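Local coordinates for protein isomaltodextranase (Arthrobacter globiformis, PDB 5AWO) that hydrolyses alpha-1,6-glucosidic linkages in polysaccharides, removing successive isomaltose units from the non-reducing ends of the chains, at residues A[71-76]-A[358-363]; A[97-100]-A[106-109]; A[143-148]-A[179-184]; A[203-206]-A[210-213]; A[487-492]-A[497-502]. All coordinates share one frame; numbering follows the deposited sequence.

Contact 1: A[71-76]-A[358-363]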
# COMPACT_ATOMS: atom_id res chain seq x y z
N ALA A 71 11.10 5.47 -18.23
CA ALA A 71 9.90 6.30 -18.23
C ALA A 71 8.85 5.78 -19.19
O ALA A 71 7.67 5.83 -18.90
CB ALA A 71 10.25 7.75 -18.55
N ASP A 72 9.30 5.19 -20.30
CA ASP A 72 8.35 4.64 -21.27
C ASP A 72 7.62 3.39 -20.76
O ASP A 72 6.57 3.03 -21.29
CB ASP A 72 9.04 4.34 -22.61
CG ASP A 72 9.53 5.60 -23.29
OD1 ASP A 72 8.75 6.57 -23.33
OD2 ASP A 72 10.69 5.62 -23.74
N PHE A 73 8.16 2.76 -19.70
CA PHE A 73 7.52 1.64 -19.03
C PHE A 73 6.80 2.07 -17.76
O PHE A 73 6.41 1.25 -16.96
CB PHE A 73 8.57 0.58 -18.71
CG PHE A 73 9.11 -0.09 -19.93
CD1 PHE A 73 8.43 -1.15 -20.48
CD2 PHE A 73 10.25 0.38 -20.55
CE1 PHE A 73 8.89 -1.74 -21.64
CE2 PHE A 73 10.73 -0.23 -21.70
CZ PHE A 73 10.04 -1.29 -22.23
N GLY A 74 6.59 3.37 -17.61
CA GLY A 74 5.78 3.89 -16.52
C GLY A 74 6.55 4.33 -15.31
O GLY A 74 5.96 4.86 -14.37
N TYR A 75 7.88 4.15 -15.29
CA TYR A 75 8.68 4.57 -14.13
C TYR A 75 8.98 6.05 -14.37
O TYR A 75 10.08 6.40 -14.75
CB TYR A 75 9.96 3.74 -14.00
CG TYR A 75 9.72 2.27 -13.78
CD1 TYR A 75 9.59 1.40 -14.85
CD2 TYR A 75 9.68 1.73 -12.49
CE1 TYR A 75 9.40 0.05 -14.65
CE2 TYR A 75 9.48 0.37 -12.29
CZ TYR A 75 9.36 -0.46 -13.37
OH TYR A 75 9.18 -1.79 -13.14
N ASP A 76 7.99 6.89 -14.10
CA ASP A 76 8.10 8.29 -14.53
C ASP A 76 8.18 9.26 -13.39
O ASP A 76 8.11 10.45 -13.62
CB ASP A 76 6.99 8.67 -15.49
CG ASP A 76 5.63 8.44 -14.95
OD1 ASP A 76 5.50 8.29 -13.73
OD2 ASP A 76 4.67 8.37 -15.75
N VAL A 358 14.41 -6.83 -15.89
CA VAL A 358 13.71 -7.22 -14.64
C VAL A 358 12.44 -6.38 -14.47
O VAL A 358 11.37 -6.84 -14.02
CB VAL A 358 14.64 -7.00 -13.39
CG1 VAL A 358 13.91 -7.22 -12.05
CG2 VAL A 358 15.88 -7.91 -13.48
N TYR A 359 12.58 -5.12 -14.85
CA TYR A 359 11.60 -4.09 -14.54
C TYR A 359 10.62 -3.83 -15.69
O TYR A 359 9.62 -3.14 -15.50
CB TYR A 359 12.35 -2.81 -14.22
CG TYR A 359 13.26 -2.93 -13.03
CD1 TYR A 359 12.77 -3.40 -11.80
CD2 TYR A 359 14.60 -2.59 -13.09
CE1 TYR A 359 13.57 -3.48 -10.68
CE2 TYR A 359 15.41 -2.67 -11.98
CZ TYR A 359 14.90 -3.13 -10.77
OH TYR A 359 15.71 -3.19 -9.65
N THR A 360 10.91 -4.38 -16.87
CA THR A 360 10.23 -3.97 -18.10
C THR A 360 9.50 -5.11 -18.81
O THR A 360 9.25 -5.03 -20.02
CB THR A 360 11.21 -3.26 -19.04
OG1 THR A 360 12.26 -4.17 -19.41
CG2 THR A 360 11.78 -2.01 -18.38
N ASN A 361 9.13 -6.17 -18.09
CA ASN A 361 8.26 -7.20 -18.66
C ASN A 361 6.83 -6.64 -18.70
O ASN A 361 6.21 -6.42 -17.67
CB ASN A 361 8.35 -8.47 -17.82
CG ASN A 361 7.42 -9.58 -18.28
OD1 ASN A 361 6.34 -9.36 -18.81
ND2 ASN A 361 7.82 -10.80 -18.02
N LYS A 362 6.34 -6.38 -19.90
CA LYS A 362 5.06 -5.71 -20.07
C LYS A 362 3.91 -6.49 -19.45
O LYS A 362 2.97 -5.87 -18.93
CB LYS A 362 4.80 -5.42 -21.56
CG LYS A 362 5.70 -4.32 -22.13
CD LYS A 362 5.81 -4.40 -23.66
CE LYS A 362 6.95 -3.55 -24.23
NZ LYS A 362 8.31 -4.18 -24.33
N GLU A 363 3.95 -7.82 -19.49
CA GLU A 363 2.87 -8.61 -18.94
C GLU A 363 2.84 -8.58 -17.41
O GLU A 363 1.79 -8.56 -16.80
CB GLU A 363 2.92 -10.06 -19.44
CG GLU A 363 2.89 -10.17 -20.95
CD GLU A 363 2.39 -11.52 -21.39
OE1 GLU A 363 1.22 -11.84 -21.12
OE2 GLU A 363 3.18 -12.29 -21.98

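Contact 2: A[97-100]-A[106-109]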
# COMPACT_ATOMS: atom_id res chain seq x y z
N THR A 97 14.56 24.69 -0.23
CA THR A 97 14.48 25.08 -1.63
C THR A 97 15.09 24.09 -2.61
O THR A 97 14.81 24.15 -3.80
CB THR A 97 15.15 26.45 -1.84
OG1 THR A 97 16.50 26.37 -1.41
CG2 THR A 97 14.43 27.54 -1.07
N SER A 98 15.91 23.15 -2.14
CA SER A 98 16.49 22.15 -3.03
C SER A 98 16.81 20.88 -2.25
O SER A 98 16.58 20.82 -1.05
CB SER A 98 17.74 22.69 -3.74
OG SER A 98 18.12 21.83 -4.80
N TYR A 99 17.39 19.89 -2.94
CA TYR A 99 17.75 18.64 -2.27
C TYR A 99 18.98 18.76 -1.37
O TYR A 99 19.07 18.12 -0.32
CB TYR A 99 17.94 17.51 -3.29
CG TYR A 99 18.57 16.29 -2.67
CD1 TYR A 99 17.85 15.45 -1.83
CD2 TYR A 99 19.92 16.01 -2.85
CE1 TYR A 99 18.46 14.35 -1.22
CE2 TYR A 99 20.52 14.91 -2.25
CZ TYR A 99 19.78 14.09 -1.43
OH TYR A 99 20.40 13.03 -0.82
N ASN A 100 19.95 19.59 -1.78
CA ASN A 100 21.19 19.76 -1.05
C ASN A 100 21.76 21.15 -1.34
O ASN A 100 21.57 21.66 -2.42
CB ASN A 100 22.21 18.68 -1.48
CG ASN A 100 23.49 18.72 -0.68
OD1 ASN A 100 24.51 19.30 -1.11
ND2 ASN A 100 23.46 18.14 0.51
N ASP A 106 16.85 24.68 -7.94
CA ASP A 106 15.84 24.44 -6.93
C ASP A 106 14.85 23.34 -7.35
O ASP A 106 14.96 22.74 -8.43
CB ASP A 106 15.15 25.76 -6.48
CG ASP A 106 14.28 26.40 -7.56
OD1 ASP A 106 14.02 25.79 -8.62
OD2 ASP A 106 13.82 27.54 -7.30
N TRP A 107 13.89 23.04 -6.48
CA TRP A 107 12.94 21.97 -6.75
C TRP A 107 12.14 22.25 -8.02
O TRP A 107 11.86 21.34 -8.79
CB TRP A 107 11.98 21.80 -5.59
CG TRP A 107 12.56 21.25 -4.29
CD1 TRP A 107 12.56 21.86 -3.07
CD2 TRP A 107 13.10 19.94 -4.08
NE1 TRP A 107 13.13 21.04 -2.13
CE2 TRP A 107 13.46 19.85 -2.72
CE3 TRP A 107 13.35 18.85 -4.92
CZ2 TRP A 107 14.02 18.69 -2.18
CZ3 TRP A 107 13.92 17.70 -4.38
CH2 TRP A 107 14.26 17.64 -3.03
N ALA A 108 11.77 23.52 -8.24
CA ALA A 108 10.93 23.86 -9.40
C ALA A 108 11.69 23.61 -10.69
O ALA A 108 11.12 23.10 -11.66
CB ALA A 108 10.49 25.31 -9.34
N TYR A 109 12.95 23.98 -10.73
CA TYR A 109 13.78 23.71 -11.89
C TYR A 109 13.75 22.22 -12.21
O TYR A 109 13.56 21.82 -13.37
CB TYR A 109 15.21 24.15 -11.69
CG TYR A 109 16.10 23.73 -12.83
CD1 TYR A 109 16.72 22.49 -12.83
CD2 TYR A 109 16.32 24.57 -13.92
CE1 TYR A 109 17.54 22.09 -13.86
CE2 TYR A 109 17.14 24.17 -14.97
CZ TYR A 109 17.75 22.93 -14.94
OH TYR A 109 18.57 22.49 -15.97

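Contact 3: A[143-148]-A[179-184]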
# COMPACT_ATOMS: atom_id res chain seq x y z
N LEU A 143 4.18 30.35 7.15
CA LEU A 143 3.28 30.70 6.06
C LEU A 143 1.89 31.07 6.60
O LEU A 143 1.28 30.29 7.32
CB LEU A 143 3.12 29.50 5.14
CG LEU A 143 2.30 29.80 3.89
CD1 LEU A 143 2.96 30.81 2.97
CD2 LEU A 143 2.00 28.50 3.15
N GLY A 144 1.45 32.28 6.27
CA GLY A 144 0.16 32.79 6.73
C GLY A 144 0.09 33.18 8.20
O GLY A 144 -0.98 33.58 8.69
N ARG A 145 1.23 33.09 8.91
CA ARG A 145 1.30 33.38 10.34
C ARG A 145 2.58 34.18 10.62
O ARG A 145 3.52 33.67 11.24
CB ARG A 145 1.24 32.10 11.19
CG ARG A 145 -0.11 31.39 11.16
CD ARG A 145 -1.22 32.19 11.79
NE ARG A 145 -0.90 32.53 13.17
CZ ARG A 145 -1.20 31.79 14.23
NH1 ARG A 145 -1.86 30.63 14.12
NH2 ARG A 145 -0.86 32.21 15.44
N PRO A 146 2.60 35.44 10.16
CA PRO A 146 3.78 36.31 10.36
C PRO A 146 4.10 36.56 11.83
O PRO A 146 5.21 36.99 12.15
CB PRO A 146 3.40 37.59 9.61
CG PRO A 146 1.91 37.60 9.68
CD PRO A 146 1.52 36.16 9.45
N ASP A 147 3.15 36.26 12.71
CA ASP A 147 3.35 36.34 14.15
C ASP A 147 4.17 35.19 14.75
O ASP A 147 4.52 35.23 15.92
CB ASP A 147 2.00 36.45 14.86
CG ASP A 147 1.08 35.24 14.59
OD1 ASP A 147 1.02 34.77 13.43
OD2 ASP A 147 0.38 34.77 15.53
N VAL A 148 4.43 34.13 13.97
CA VAL A 148 5.16 32.97 14.47
C VAL A 148 6.47 32.83 13.70
O VAL A 148 6.48 32.50 12.52
CB VAL A 148 4.35 31.67 14.35
CG1 VAL A 148 5.11 30.49 14.97
CG2 VAL A 148 2.99 31.82 15.02
N ALA A 179 1.97 25.66 14.39
CA ALA A 179 2.44 24.34 13.97
C ALA A 179 1.63 23.78 12.81
O ALA A 179 2.20 23.28 11.82
CB ALA A 179 2.42 23.38 15.13
N LYS A 180 0.31 23.84 12.90
CA LYS A 180 -0.52 23.31 11.82
C LYS A 180 -0.24 24.00 10.50
O LYS A 180 -0.11 23.37 9.45
CB LYS A 180 -2.02 23.38 12.17
CG LYS A 180 -2.95 22.76 11.12
CD LYS A 180 -4.42 22.73 11.58
CE LYS A 180 -5.37 22.12 10.55
NZ LYS A 180 -6.74 21.96 11.14
N GLU A 181 -0.18 25.33 10.53
CA GLU A 181 0.06 26.09 9.33
C GLU A 181 1.42 25.74 8.73
O GLU A 181 1.57 25.67 7.52
CB GLU A 181 -0.02 27.61 9.63
CG GLU A 181 -1.42 28.12 9.97
CD GLU A 181 -1.75 28.14 11.44
OE1 GLU A 181 -1.13 27.40 12.25
OE2 GLU A 181 -2.70 28.91 11.82
N TYR A 182 2.41 25.54 9.59
CA TYR A 182 3.76 25.15 9.12
C TYR A 182 3.70 23.78 8.43
O TYR A 182 4.14 23.65 7.29
CB TYR A 182 4.74 25.13 10.28
CG TYR A 182 6.08 24.60 9.87
CD1 TYR A 182 7.06 25.43 9.36
CD2 TYR A 182 6.38 23.25 10.01
CE1 TYR A 182 8.32 24.95 9.00
CE2 TYR A 182 7.64 22.75 9.65
CZ TYR A 182 8.59 23.60 9.14
OH TYR A 182 9.87 23.15 8.81
N VAL A 183 3.13 22.79 9.11
CA VAL A 183 3.09 21.42 8.56
C VAL A 183 2.29 21.37 7.27
O VAL A 183 2.73 20.82 6.23
CB VAL A 183 2.54 20.42 9.59
CG1 VAL A 183 2.32 19.04 8.98
CG2 VAL A 183 3.47 20.31 10.79
N GLN A 184 1.09 21.95 7.31
CA GLN A 184 0.25 21.90 6.13
C GLN A 184 0.82 22.69 4.98
O GLN A 184 0.74 22.27 3.83
CB GLN A 184 -1.17 22.33 6.45
CG GLN A 184 -1.83 21.39 7.43
CD GLN A 184 -3.33 21.52 7.48
OE1 GLN A 184 -3.86 22.63 7.61
NE2 GLN A 184 -4.02 20.40 7.39

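Contact 4: A[203-206]-A[210-213]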
# COMPACT_ATOMS: atom_id res chain seq x y z
N LEU A 203 9.21 8.25 11.13
CA LEU A 203 7.98 8.45 11.88
C LEU A 203 8.06 7.94 13.32
O LEU A 203 7.65 8.61 14.26
CB LEU A 203 6.83 7.78 11.13
CG LEU A 203 6.42 8.50 9.86
CD1 LEU A 203 5.51 7.61 9.03
CD2 LEU A 203 5.73 9.82 10.19
N SER A 204 8.59 6.73 13.48
CA SER A 204 8.68 6.09 14.77
C SER A 204 9.62 6.84 15.69
O SER A 204 9.39 6.94 16.90
CB SER A 204 9.12 4.63 14.61
OG SER A 204 10.32 4.49 13.85
N TRP A 205 10.67 7.42 15.11
CA TRP A 205 11.59 8.23 15.91
C TRP A 205 10.93 9.50 16.46
O TRP A 205 11.12 9.84 17.63
CB TRP A 205 12.85 8.57 15.13
CG TRP A 205 13.74 7.40 14.80
CD1 TRP A 205 13.39 6.08 14.73
CD2 TRP A 205 15.14 7.47 14.51
NE1 TRP A 205 14.50 5.33 14.40
CE2 TRP A 205 15.58 6.15 14.25
CE3 TRP A 205 16.08 8.51 14.44
CZ2 TRP A 205 16.91 5.85 13.94
CZ3 TRP A 205 17.40 8.21 14.13
CH2 TRP A 205 17.81 6.89 13.88
N TYR A 206 10.13 10.17 15.64
CA TYR A 206 9.24 11.25 16.17
C TYR A 206 8.31 10.73 17.28
O TYR A 206 8.22 11.31 18.36
CB TYR A 206 8.41 11.87 15.04
CG TYR A 206 7.37 12.83 15.58
CD1 TYR A 206 7.73 14.13 15.91
CD2 TYR A 206 6.06 12.43 15.78
CE1 TYR A 206 6.79 15.00 16.44
CE2 TYR A 206 5.13 13.30 16.31
CZ TYR A 206 5.51 14.58 16.64
OH TYR A 206 4.52 15.41 17.17
N ARG A 210 12.39 5.99 19.96
CA ARG A 210 12.98 4.67 20.16
C ARG A 210 13.23 3.99 18.83
O ARG A 210 12.42 4.12 17.92
CB ARG A 210 12.06 3.77 21.02
CG ARG A 210 11.89 4.20 22.48
CD ARG A 210 11.08 3.19 23.29
NE ARG A 210 10.82 3.64 24.68
CZ ARG A 210 10.22 2.92 25.64
NH1 ARG A 210 9.83 1.66 25.44
NH2 ARG A 210 10.02 3.46 26.85
N ASP A 211 14.32 3.22 18.74
CA ASP A 211 14.55 2.30 17.63
C ASP A 211 15.08 0.99 18.20
O ASP A 211 16.09 0.97 18.89
CB ASP A 211 15.52 2.89 16.60
CG ASP A 211 15.56 2.08 15.34
OD1 ASP A 211 15.79 0.84 15.43
OD2 ASP A 211 15.33 2.63 14.22
N ALA A 212 14.37 -0.09 17.91
CA ALA A 212 14.71 -1.39 18.48
C ALA A 212 16.04 -1.93 18.03
O ALA A 212 16.52 -2.89 18.65
CB ALA A 212 13.60 -2.40 18.18
N ASN A 213 16.64 -1.37 16.98
CA ASN A 213 17.97 -1.76 16.54
C ASN A 213 19.10 -0.88 17.08
O ASN A 213 20.27 -1.16 16.84
CB ASN A 213 18.02 -1.77 15.00
CG ASN A 213 19.10 -2.68 14.45
OD1 ASN A 213 19.86 -2.28 13.57
ND2 ASN A 213 19.17 -3.91 14.95
O HOH W 1 12.10 2.94 15.44

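Contact 5: A[487-492]-A[497-502]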
# COMPACT_ATOMS: atom_id res chain seq x y z
N ALA A 487 -13.58 -6.39 9.83
CA ALA A 487 -13.81 -7.56 8.97
C ALA A 487 -12.51 -8.33 8.79
O ALA A 487 -11.42 -7.72 8.72
CB ALA A 487 -14.33 -7.15 7.62
N GLY A 488 -12.61 -9.65 8.68
CA GLY A 488 -11.40 -10.46 8.49
C GLY A 488 -11.68 -11.86 8.05
O GLY A 488 -12.82 -12.25 7.84
N PHE A 489 -10.61 -12.63 7.88
CA PHE A 489 -10.71 -13.98 7.38
C PHE A 489 -11.14 -15.00 8.42
O PHE A 489 -10.64 -15.00 9.54
CB PHE A 489 -9.33 -14.42 6.88
CG PHE A 489 -9.29 -15.85 6.39
CD1 PHE A 489 -9.67 -16.13 5.10
CD2 PHE A 489 -8.87 -16.88 7.23
CE1 PHE A 489 -9.65 -17.45 4.64
CE2 PHE A 489 -8.85 -18.19 6.76
CZ PHE A 489 -9.22 -18.46 5.46
N ASN A 490 -12.01 -15.92 8.04
CA ASN A 490 -12.15 -17.11 8.86
C ASN A 490 -12.52 -18.32 8.01
O ASN A 490 -12.74 -18.18 6.82
CB ASN A 490 -13.17 -16.89 10.00
CG ASN A 490 -12.75 -17.54 11.29
OD1 ASN A 490 -12.18 -18.62 11.29
ND2 ASN A 490 -13.02 -16.88 12.42
N TYR A 491 -12.57 -19.48 8.65
CA TYR A 491 -12.84 -20.74 7.97
C TYR A 491 -13.50 -21.72 8.92
O TYR A 491 -13.47 -22.93 8.68
CB TYR A 491 -11.55 -21.35 7.38
CG TYR A 491 -10.54 -21.95 8.35
CD1 TYR A 491 -10.13 -21.27 9.50
CD2 TYR A 491 -9.94 -23.19 8.10
CE1 TYR A 491 -9.21 -21.80 10.37
CE2 TYR A 491 -9.00 -23.74 8.98
CZ TYR A 491 -8.62 -23.02 10.11
OH TYR A 491 -7.69 -23.54 10.99
N ASN A 492 -14.13 -21.19 9.97
CA ASN A 492 -14.53 -22.02 11.10
C ASN A 492 -15.97 -22.52 11.04
O ASN A 492 -16.46 -23.05 12.04
CB ASN A 492 -14.23 -21.32 12.42
CG ASN A 492 -15.00 -20.04 12.62
OD1 ASN A 492 -15.45 -19.39 11.67
ND2 ASN A 492 -15.14 -19.65 13.89
N ASP A 497 -17.19 -21.86 -0.24
CA ASP A 497 -16.38 -22.02 -1.45
C ASP A 497 -14.99 -21.43 -1.21
O ASP A 497 -14.86 -20.39 -0.58
CB ASP A 497 -17.05 -21.30 -2.63
CG ASP A 497 -18.41 -21.93 -3.02
OD1 ASP A 497 -18.52 -23.18 -2.97
OD2 ASP A 497 -19.33 -21.17 -3.37
N GLY A 498 -13.96 -22.10 -1.68
CA GLY A 498 -12.59 -21.61 -1.51
C GLY A 498 -11.95 -21.94 -0.17
O GLY A 498 -12.26 -22.95 0.44
N ASN A 499 -11.04 -21.07 0.27
CA ASN A 499 -10.21 -21.31 1.46
C ASN A 499 -10.89 -20.81 2.76
O ASN A 499 -10.41 -21.10 3.84
CB ASN A 499 -8.81 -20.65 1.32
CG ASN A 499 -8.85 -19.15 1.25
OD1 ASN A 499 -9.68 -18.57 0.59
ND2 ASN A 499 -7.85 -18.47 1.90
N GLY A 500 -11.97 -20.04 2.61
CA GLY A 500 -12.66 -19.46 3.75
C GLY A 500 -13.64 -18.38 3.34
O GLY A 500 -14.16 -18.38 2.21
N PHE A 501 -13.87 -17.43 4.25
CA PHE A 501 -14.85 -16.40 4.07
C PHE A 501 -14.48 -15.20 4.93
O PHE A 501 -13.47 -15.23 5.64
CB PHE A 501 -16.26 -16.92 4.45
CG PHE A 501 -16.32 -17.56 5.80
CD1 PHE A 501 -16.57 -16.82 6.96
CD2 PHE A 501 -16.13 -18.92 5.92
CE1 PHE A 501 -16.63 -17.43 8.20
CE2 PHE A 501 -16.18 -19.54 7.15
CZ PHE A 501 -16.42 -18.80 8.31
N VAL A 502 -15.30 -14.15 4.88
CA VAL A 502 -15.09 -13.01 5.74
C VAL A 502 -16.08 -12.99 6.90
O VAL A 502 -17.28 -13.12 6.66
CB VAL A 502 -15.17 -11.71 4.93
CG1 VAL A 502 -15.24 -10.48 5.85
CG2 VAL A 502 -13.95 -11.61 4.03

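Contact 1: A[71-76]-A[358-363]
F73 and T360 mark the closest approach of the two backbones, 6.3 Å from CA to CA, where the chain leaves a short 3-10 turn on one side and is about to enter helix 362-370 on the other. The F73 ring lies flat against the threonine side chain: T360 CB stands 3.7 Å from the ring centroid, 7° off its normal, a CH-pi contact almost over the middle of the face. T360 CG2 completes this layer, 3.6 Å from F73 CD2. With chi1 at 62°, T360 OG1 sits between the backbone N and the carbonyl carbon, where it bonds to A356 O, and the methyl is left to the ring. K362 adds a contact at the ring edge; its chain bends at the last torsion and brings NZ near the plane, 3.7 Å from F73 CE1. A serine in place of F73 would probably leave the T360 methyl and the K362 chain without the surface they pack on. The polar link is made by Y75, whose OH donates to Y359 O at 2.8 Å, in the carbonyl plane and on a lone pair. The same hydroxyl lies beside Y359 CB, while the Y359 ring leads away to D347. N361 occupies the N-cap of helix 362-370. The contact thus ties the loop entering barrel strand 77-79 to the chain that follows strand 343-345, at the end of the TIM barrel away from the catalytic residues.

Contact 2: A[97-100]-A[106-109]
T97 and W107 are joined by the one hydrogen bond between the segments, W107 N to T97 O at 3.0 Å. The nitrogen is among the first amides of helix 107-116, which lack partners within their own helix. A second such amide is capped locally: D106 OD1 accepts from Y109 N at 3.0 Å with a fairly straight N-H...O angle of 166°. The aspartate reaches it because chi1, 68°, folds its carboxylate between its own N and carbonyl carbon, towards the helix start.

The face contacts belong to the W107 indole. It is laid over the backbone at S98 and Y99 in van der Waals packing, with S98 C 3.3 Å and Y99 N 3.6 Å above the ring plane, both displaced toward the rim. W107 NE1 comes close to S98 N, but both are donors and no bond forms; the indole N-H makes a weak bond to I96 O.

Among the apolar contacts, W107 CH2 meets Y99 CB at 3.7 Å, and beyond it the indole packs on L121 and V123 of strand 120-124 and meets F190 edge-to-face. The Y99 ring leads away, its OH bonding to G82 O.

The arrangement is an N-capped helix start closing a long loop after barrel strand 77-79, on the catalytic side of the TIM barrel; the Y99 side chain lies about 11 Å from that of D201, the likely nucleophile.

Contact 3: A[143-148]-A[179-184]
R145 and E181 link a loop corner to helix 179-192; the backbones come nearest at L143 and Y182, 6.4 Å from CA to CA. The corner is a type I beta turn from R145 to V148, closed by V148 N to R145 O at 2.9 Å, and R145 and D147 of the turn form a salt-bridge network with E181 of the helix on the surface of the enzyme. Before the turn, L143 O lies 3.8 Å from E181 CB, a light touch that brings the loop alongside the first turn of the helix.

R145 sits at the centre of the network. Its chain is bent at both chi2 and chi3, which folds the guanidinium back over the turn. D147 is gripped side-on within the turn: R145 NE reaches D147 OD1 at 3.0 Å and R145 NH2 reaches D147 OD2 at 2.8 Å, each oxygen using its syn lone pair. NH2 also bonds to S177 OG, just ahead of the helix. The guanidinium between them would probably favour the ionised form of both carboxylates. With its rotation fixed by the two bonds to D147, the guanidinium can present NH1 to the helix. E181 meets it with a chain bent at chi2 (93°), and its CG and CD pack against R145 CG, 3.7 Å from each. The guanidinium and the E181 carboxylate stand 78° apart, and R145 NH1 donates to E181 OE2 at 3.0 Å from above the carboxylate, 47° out of its plane, while E181 OE2 remains close to the guanidinium plane.

Contact 4: A[203-206]-A[210-213]
W205 and D211 belong to the excursion that follows barrel strand 197-200, close to the active site: the S204 side chain is about 7 Å from that of D201, the probable nucleophile. The indole N-H of W205 is spent on the aspartate. W205 NE1 donates to D211 OD2 at 2.8 Å with an N-H...O angle of 154°, and the oxygen lies almost in the ring plane, at the indole edge. The carboxylate stands nearly upright to the ring, the two planes 85° apart, and offers the anti lone pair of OD2. Its other oxygen is committed to the chain ahead, N213 N to D211 OD1 at 2.8 Å, an Asx turn. With CG anti to the backbone N (chi1 -169°), the D211 carboxylate can serve both partners. A phenylalanine in place of W205 would probably leave D211 OD2 without its indole N-H and let the carboxylate turn more freely about its remaining bond.

A second bridge runs through water, which donates to S204 OG at 2.8 Å and to R210 O at 2.8 Å. S204 OG also bonds to the backbone O of the methionine sulfoxide at position 247, while R210 O lies near the indole, 3.9 Å from W205 CD1.

Helix 203-208 thereby meets strand 210-211, which pairs antiparallel with 215-216. W205 packs on V217 and meets F202 edge-to-face, whereas L203 and Y206 face helix 223-237.

Contact 5: A[487-492]-A[497-502]
N490 and F501 form an antiparallel hydrogen-bonded pair: N490 N donates to F501 O at 2.9 Å, and F501 N returns to N490 O at 2.9 Å. F489 pairs with V502 in the next, non-hydrogen-bonded position, where V502 CA approaches G488 O at 3.2 Å in a CA-H...O contact.

Around this backbone core the rings close in. F501, with chi1 at 52°, is folded back so that N490 O stands 3.5 Å above the plane of its ring, over the centre; N492 OD1 comes to the ring edge, 3.5 Å from F501 CZ. F489 turns its edge to the end of the loop, its CZ 3.3 Å from N499 O. A side chain at G500 would clash with N490 O and F489 CE1, which accounts for the glycine.

Farther out, W573 meets F501 edge-to-face and D503 holds N490 ND2. Y378, from the neighbouring antiparallel sheet, receives N499 ND2 on its O and meets the F489 ring. The hairpin of the carbohydrate-binding module therefore touches the domain before it.

The contact is uncharged, made of two backbone hydrogen bonds, CA-H...O contacts and rings set against backbone carbonyls, consistent with a hairpin whose pairing rests mainly on backbone bonds.

Overall arrangement
Contacts 1 to 4 belong to the catalytic TIM barrel and contact 5 to the carbohydrate-binding module. Along the chain, contacts 2, 3 and 4 follow one another between the two halves of contact 1, which brings the loop before strand 77-79 to the chain after strand 343-345. Contact 5 comes last. Contacts 2 and 3 are neighbours, centres about 21 Å apart, and helix 179-192 serves both, offering E181 to contact 3 and F190 to W107 of contact 2. Contact 4 has its nearest atoms about 8 Å from contact 3. Contacts 2 and 5, centres about 50 Å apart, lie on opposite sides of the chain's centre, which sets the module hairpin far from the active-site loops of the barrel.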